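PDB 3F0Y: fiber protein from Human adenovirus 14, which forms the trimeric knob at the tip of the viral fiber and probably engages the cellular receptor CD46. Local coordinates for residues 14-19 with 42-47. Numbering follows the deposited sequence.
Sequences INTLWT and ILTLVK
In one of the antiparallel sheets of the adenovirus fiber knob, the short strand 16-18, outermost within its chain, lies along strand 39-48, and a ladder of five hydrogen bonds, four of them main chain to main chain, joins the two. At its centre Leu17 and Leu45 form a hydrogen-bonded pair: Leu17 N donates to Leu45 O at 2.8 Å, nearly straight (170°) and in the carbonyl plane, while Leu45 N returns a bond to Leu17 O. Lys47 N binds Asn15 O at one end; at the other, Thr19 N reaches Leu43 O. Beyond strand 16-18, Thr19 OG1, held between its own backbone N and carbonyl carbon (chi1 56°), accepts from Leu43 N at 3.1 Å, in the place that Thr19 O would take in a regular antiparallel pair.

Thr16, Trp18, Thr44 and Val46 share one face. Thr44 OG1 meets the rim of the indole near its plane, 3.5 Å from Trp18 CE3, and the methyls Thr16 CG2 and Thr44 CG2 touch at 3.8 Å. Thr16 CG2 also rests over one indole face, toward the rim. A second subunit packs against these four residues, and its Ala50 N hydrogen-bonds Thr16 OG1.

Just before strand 16-18, one water links Ile14 O to Lys47 NZ, which also binds Ser117 and Asn114. Main-chain bonds thus set the register and a threonine hydroxyl lengthens the ladder, while Thr44 OG1 is buried between the strands with no hydrogen-bond partner in the model.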
ATOM      1  N   ILE A  14     -19.529   6.395  -7.360  1.00 25.74           N
ATOM      2  CA  ILE A  14     -19.779   6.937  -6.017  1.00 25.32           C
ATOM      3  C   ILE A  14     -18.914   6.316  -4.909  1.00 24.76           C
ATOM      4  O   ILE A  14     -18.963   6.774  -3.769  1.00 24.51           O
ATOM      5  CB  ILE A  14     -21.276   6.856  -5.609  1.00 25.32           C
ATOM      6  CG1 ILE A  14     -21.766   5.405  -5.532  1.00 25.52           C
ATOM      7  CG2 ILE A  14     -22.128   7.665  -6.578  1.00 25.37           C
ATOM      8  CD1 ILE A  14     -22.901   5.197  -4.549  1.00 25.40           C
ATOM      9  N   ASN A  15     -18.137   5.282  -5.235  1.00 24.21           N
ATOM     10  CA  ASN A  15     -17.166   4.718  -4.288  1.00 23.93           C
ATOM     11  C   ASN A  15     -15.874   5.533  -4.230  1.00 23.44           C
ATOM     12  O   ASN A  15     -15.015   5.268  -3.391  1.00 23.12           O
ATOM     13  CB  ASN A  15     -16.831   3.262  -4.634  1.00 24.00           C
ATOM     14  CG  ASN A  15     -17.968   2.306  -4.324  1.00 24.72           C
ATOM     15  OD1 ASN A  15     -18.617   2.406  -3.281  1.00 25.73           O
ATOM     16  ND2 ASN A  15     -18.206   1.362  -5.225  1.00 25.80           N
ATOM     17  N   THR A  16     -15.743   6.506  -5.131  1.00 22.88           N
ATOM     18  CA  THR A  16     -14.600   7.408  -5.164  1.00 22.65           C
ATOM     19  C   THR A  16     -15.036   8.826  -4.806  1.00 22.36           C
ATOM     20  O   THR A  16     -16.063   9.303  -5.281  1.00 22.16           O
ATOM     21  CB  THR A  16     -13.955   7.434  -6.564  1.00 22.50           C
ATOM     22  OG1 THR A  16     -13.355   6.164  -6.836  1.00 22.56           O
ATOM     23  CG2 THR A  16     -12.893   8.523  -6.661  1.00 22.67           C
ATOM     24  N   LEU A  17     -14.255   9.475  -3.947  1.00 22.05           N
ATOM     25  CA  LEU A  17     -14.392  10.899  -3.669  1.00 21.95           C
ATOM     26  C   LEU A  17     -13.025  11.506  -3.941  1.00 21.72           C
ATOM     27  O   LEU A  17     -12.057  11.171  -3.261  1.00 21.66           O
ATOM     28  CB  LEU A  17     -14.803  11.119  -2.211  1.00 21.89           C
ATOM     29  CG  LEU A  17     -15.104  12.551  -1.771  1.00 22.09           C
ATOM     30  CD1 LEU A  17     -16.251  13.139  -2.580  1.00 22.39           C
ATOM     31  CD2 LEU A  17     -15.419  12.590  -0.280  1.00 22.13           C
ATOM     32  N   TRP A  18     -12.933  12.375  -4.946  1.00 21.42           N
ATOM     33  CA  TRP A  18     -11.624  12.855  -5.391  1.00 21.37           C
ATOM     34  C   TRP A  18     -11.620  14.285  -5.928  1.00 21.35           C
ATOM     35  O   TRP A  18     -12.662  14.932  -6.020  1.00 21.28           O
ATOM     36  CB  TRP A  18     -11.024  11.868  -6.411  1.00 20.95           C
ATOM     37  CG  TRP A  18     -11.618  11.890  -7.794  1.00 20.71           C
ATOM     38  CD1 TRP A  18     -12.799  12.451  -8.184  1.00 20.47           C
ATOM     39  CD2 TRP A  18     -11.055  11.290  -8.969  1.00 20.39           C
ATOM     40  NE1 TRP A  18     -12.996  12.258  -9.527  1.00 20.31           N
ATOM     41  CE2 TRP A  18     -11.945  11.541 -10.034  1.00 20.41           C
ATOM     42  CE3 TRP A  18      -9.882  10.571  -9.223  1.00 20.33           C
ATOM     43  CZ2 TRP A  18     -11.700  11.095 -11.335  1.00 20.36           C
ATOM     44  CZ3 TRP A  18      -9.638  10.128 -10.515  1.00 20.50           C
ATOM     45  CH2 TRP A  18     -10.546  10.393 -11.556  1.00 20.49           C
ATOM     46  N   THR A  19     -10.424  14.759  -6.267  1.00 21.48           N
ATOM     47  CA  THR A  19     -10.211  16.101  -6.807  1.00 21.67           C
ATOM     48  C   THR A  19     -10.307  16.140  -8.330  1.00 21.97           C
ATOM     49  O   THR A  19     -10.325  17.219  -8.925  1.00 22.02           O
ATOM     50  CB  THR A  19      -8.801  16.597  -6.449  1.00 21.64           C
ATOM     51  OG1 THR A  19      -7.838  15.648  -6.925  1.00 20.98           O
ATOM     52  CG2 THR A  19      -8.651  16.766  -4.947  1.00 21.42           C
ATOM     53  N   ILE A  42      -3.751  16.483  -5.725  1.00 19.63           N
ATOM     54  CA  ILE A  42      -4.452  15.350  -6.308  1.00 19.47           C
ATOM     55  C   ILE A  42      -4.761  14.380  -5.171  1.00 19.37           C
ATOM     56  O   ILE A  42      -3.854  13.779  -4.597  1.00 19.19           O
ATOM     57  CB  ILE A  42      -3.615  14.646  -7.400  1.00 19.50           C
ATOM     58  CG1 ILE A  42      -3.046  15.663  -8.397  1.00 19.67           C
ATOM     59  CG2 ILE A  42      -4.460  13.611  -8.131  1.00 19.50           C
ATOM     60  CD1 ILE A  42      -4.096  16.502  -9.099  1.00 19.98           C
ATOM     61  N   LEU A  43      -6.041  14.263  -4.828  1.00 19.12           N
ATOM     62  CA  LEU A  43      -6.477  13.400  -3.738  1.00 19.04           C
ATOM     63  C   LEU A  43      -7.601  12.503  -4.223  1.00 18.95           C
ATOM     64  O   LEU A  43      -8.582  12.986  -4.782  1.00 19.10           O
ATOM     65  CB  LEU A  43      -6.961  14.236  -2.552  1.00 19.01           C
ATOM     66  CG  LEU A  43      -7.442  13.448  -1.331  1.00 19.06           C
ATOM     67  CD1 LEU A  43      -6.310  12.602  -0.752  1.00 19.33           C
ATOM     68  CD2 LEU A  43      -8.015  14.383  -0.280  1.00 19.17           C
ATOM     69  N   THR A  44      -7.444  11.199  -4.006  1.00 18.72           N
ATOM     70  CA  THR A  44      -8.456  10.216  -4.367  1.00 18.58           C
ATOM     71  C   THR A  44      -8.740   9.337  -3.157  1.00 18.52           C
ATOM     72  O   THR A  44      -7.843   8.661  -2.646  1.00 18.39           O
ATOM     73  CB  THR A  44      -7.989   9.340  -5.547  1.00 18.57           C
ATOM     74  OG1 THR A  44      -7.578  10.182  -6.631  1.00 18.61           O
ATOM     75  CG2 THR A  44      -9.106   8.412  -6.011  1.00 18.67           C
ATOM     76  N   LEU A  45      -9.988   9.368  -2.696  1.00 18.40           N
ATOM     77  CA  LEU A  45     -10.438   8.530  -1.591  1.00 18.40           C
ATOM     78  C   LEU A  45     -11.369   7.468  -2.153  1.00 18.40           C
ATOM     79  O   LEU A  45     -12.415   7.796  -2.713  1.00 18.48           O
ATOM     80  CB  LEU A  45     -11.183   9.369  -0.550  1.00 18.33           C
ATOM     81  CG  LEU A  45     -10.443  10.585   0.010  1.00 18.12           C
ATOM     82  CD1 LEU A  45     -11.372  11.402   0.887  1.00 17.85           C
ATOM     83  CD2 LEU A  45      -9.199  10.157   0.786  1.00 17.55           C
ATOM     84  N   VAL A  46     -10.986   6.203  -2.011  1.00 18.44           N
ATOM     85  CA  VAL A  46     -11.800   5.097  -2.500  1.00 18.42           C
ATOM     86  C   VAL A  46     -12.277   4.230  -1.342  1.00 18.39           C
ATOM     87  O   VAL A  46     -11.484   3.822  -0.494  1.00 18.14           O
ATOM     88  CB  VAL A  46     -11.027   4.225  -3.500  1.00 18.39           C
ATOM     89  CG1 VAL A  46     -11.911   3.090  -4.007  1.00 18.48           C
ATOM     90  CG2 VAL A  46     -10.524   5.073  -4.659  1.00 18.29           C
ATOM     91  N   LYS A  47     -13.578   3.954  -1.318  1.00 18.44           N
ATOM     92  CA  LYS A  47     -14.165   3.070  -0.315  1.00 18.70           C
ATOM     93  C   LYS A  47     -13.785   1.627  -0.604  1.00 18.65           C
ATOM     94  O   LYS A  47     -14.120   1.094  -1.662  1.00 18.99           O
ATOM     95  CB  LYS A  47     -15.686   3.211  -0.293  1.00 18.72           C
ATOM     96  CG  LYS A  47     -16.155   4.464   0.414  1.00 19.10           C
ATOM     97  CD  LYS A  47     -17.637   4.687   0.223  1.00 19.07           C
ATOM     98  CE  LYS A  47     -18.135   5.746   1.173  1.00 19.51           C
ATOM     99  NZ  LYS A  47     -19.542   6.134   0.897  1.00 19.47           N
TER
HETATM  100  O   HOH W   1     -20.614   6.945  -1.643  1.00 26.80           O